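Side-chain contact in cycloserine biosynthesis protein DcsG (Streptomyces lavendulae, PDB 6JIL), which catalyses the ATP- and magnesium-dependent cyclisation of O-ureido-D-serine to the antibiotic D-cycloserine, as an ATP-grasp ligase: residues R54-W59 with A64-F69. Residues are numbered along the deposited sequence; the frame is centred on the assembly and turned at random.
Sequences RSPWTW and AEFLAF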
# COMPACT_ATOMS: atom_id res chain seq x y z
N ARG A 54 11.40 -3.49 -0.52
CA ARG A 54 10.99 -3.39 0.86
C ARG A 54 10.53 -2.01 1.28
O ARG A 54 9.37 -1.83 1.65
CB ARG A 54 12.13 -3.85 1.77
CG ARG A 54 12.38 -5.36 1.71
CD ARG A 54 11.10 -6.09 2.05
NE ARG A 54 10.52 -5.48 3.24
CZ ARG A 54 9.23 -5.19 3.39
NH1 ARG A 54 8.36 -5.48 2.43
NH2 ARG A 54 8.83 -4.57 4.49
N SER A 55 11.42 -1.02 1.19
CA SER A 55 11.06 0.32 1.62
C SER A 55 11.64 1.49 0.82
O SER A 55 12.21 2.41 1.40
CB SER A 55 11.45 0.49 3.08
OG SER A 55 12.81 0.16 3.27
N PRO A 56 11.49 1.47 -0.52
CA PRO A 56 12.00 2.56 -1.35
C PRO A 56 10.85 3.57 -1.32
O PRO A 56 10.35 4.01 -2.35
CB PRO A 56 12.13 1.90 -2.70
CG PRO A 56 10.89 1.06 -2.74
CD PRO A 56 10.83 0.45 -1.36
N TRP A 57 10.44 3.92 -0.11
CA TRP A 57 9.28 4.78 0.05
C TRP A 57 9.28 6.20 -0.49
O TRP A 57 8.23 6.85 -0.49
CB TRP A 57 8.82 4.74 1.51
CG TRP A 57 8.43 3.34 1.92
CD1 TRP A 57 7.85 2.38 1.12
CD2 TRP A 57 8.57 2.75 3.21
NE1 TRP A 57 7.64 1.23 1.84
CE2 TRP A 57 8.07 1.43 3.13
CE3 TRP A 57 9.07 3.20 4.44
CZ2 TRP A 57 8.05 0.56 4.22
CZ3 TRP A 57 9.06 2.33 5.53
CH2 TRP A 57 8.55 1.03 5.41
N THR A 58 10.42 6.68 -0.97
CA THR A 58 10.42 8.02 -1.54
C THR A 58 9.89 7.93 -2.97
O THR A 58 9.85 8.93 -3.68
CB THR A 58 11.84 8.67 -1.54
OG1 THR A 58 12.75 7.86 -2.30
CG2 THR A 58 12.35 8.83 -0.13
N TRP A 59 9.48 6.74 -3.38
CA TRP A 59 8.95 6.57 -4.73
C TRP A 59 7.71 7.44 -4.86
O TRP A 59 7.34 7.84 -5.96
CB TRP A 59 8.58 5.10 -5.02
CG TRP A 59 7.39 4.58 -4.25
CD1 TRP A 59 7.41 3.88 -3.07
CD2 TRP A 59 6.01 4.73 -4.60
NE1 TRP A 59 6.13 3.60 -2.66
CE2 TRP A 59 5.25 4.11 -3.58
CE3 TRP A 59 5.34 5.34 -5.67
CZ2 TRP A 59 3.86 4.08 -3.60
CZ3 TRP A 59 3.95 5.31 -5.68
CH2 TRP A 59 3.22 4.68 -4.65
N ALA A 64 7.39 8.05 -11.39
CA ALA A 64 7.92 7.67 -12.70
C ALA A 64 9.36 7.18 -12.60
O ALA A 64 9.74 6.21 -13.26
CB ALA A 64 7.83 8.85 -13.67
N GLU A 65 10.17 7.85 -11.78
CA GLU A 65 11.57 7.49 -11.60
C GLU A 65 11.74 6.09 -11.03
O GLU A 65 12.59 5.33 -11.49
CB GLU A 65 12.28 8.48 -10.67
CG GLU A 65 12.59 9.84 -11.27
CD GLU A 65 11.36 10.71 -11.45
OE1 GLU A 65 11.52 11.88 -11.86
OE2 GLU A 65 10.23 10.24 -11.18
N PHE A 66 10.92 5.76 -10.03
CA PHE A 66 11.00 4.45 -9.39
C PHE A 66 10.51 3.35 -10.33
O PHE A 66 11.10 2.26 -10.39
CB PHE A 66 10.17 4.42 -8.10
CG PHE A 66 10.21 3.09 -7.39
CD1 PHE A 66 11.38 2.67 -6.77
CD2 PHE A 66 9.12 2.24 -7.40
CE1 PHE A 66 11.45 1.42 -6.17
CE2 PHE A 66 9.18 0.99 -6.81
CZ PHE A 66 10.35 0.57 -6.19
N LEU A 67 9.44 3.63 -11.06
CA LEU A 67 8.89 2.67 -12.01
C LEU A 67 9.94 2.37 -13.08
O LEU A 67 10.09 1.23 -13.51
CB LEU A 67 7.62 3.22 -12.65
CG LEU A 67 6.30 2.99 -11.91
CD1 LEU A 67 6.42 3.47 -10.49
CD2 LEU A 67 5.15 3.72 -12.62
N ALA A 68 10.68 3.40 -13.49
CA ALA A 68 11.72 3.23 -14.51
C ALA A 68 12.85 2.37 -13.94
O ALA A 68 13.42 1.52 -14.64
CB ALA A 68 12.27 4.60 -14.93
N PHE A 69 13.15 2.59 -12.67
CA PHE A 69 14.19 1.83 -11.98
C PHE A 69 13.81 0.36 -11.98
O PHE A 69 14.59 -0.49 -12.38
CB PHE A 69 14.34 2.33 -10.55
CG PHE A 69 15.05 1.37 -9.64
CD1 PHE A 69 16.43 1.23 -9.69
CD2 PHE A 69 14.33 0.58 -8.74
CE1 PHE A 69 17.08 0.31 -8.85
CE2 PHE A 69 14.97 -0.33 -7.90
CZ PHE A 69 16.35 -0.47 -7.95
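The Phe66 side chain overlaps Pro56, in the turn after strand 50-55, and Trp59, in the 3-10 segment that follows, both approaching its ring obliquely. At the far end of the ring, CE1 and CZ of Phe66 each lie 3.5 Å from CG of Pro56, while CB of Pro56 is 3.6 Å from CE1 of Phe66. At the base, CB of Trp59 comes to 3.5 Å from both CB and CG of Phe66, so the closest contact at this end is with the Trp59 methylene, the indole lying somewhat farther off. The two aromatic groups form no regular stack: the five-membered ring of Trp59 and the Phe66 ring have centroids 5.5 Å apart and planes inclined at 38°. The first torsions are consistent with this placement. Phe66 has CG anti to its backbone N (chi1 -179°), which carries the ring out from the helix toward Pro56, whereas Trp59 has CG between its own N and carbonyl carbon (chi1 69°), which swings the indole away while CB stays pressed on Phe66. No hydrogen bond crosses the interface, and its three touching residues are buried. A backbone hydrogen bond from Trp59 N to Pro56 O (3.0 Å) holds the turn. Trp59 NE1 is hydrogen-bonded to Glu274 OE2, and the Trp59 side chain stands about 7 Å from the bound ADP and from a magnesium ion. Trp38 meets the Phe66 ring edge-to-face and also touches Pro56. The contact thus packs helix 63-76 onto the connection leading into it, within the beta-alpha-beta unit that joins strand 50-55 to strand 78-79 of the parallel sheet.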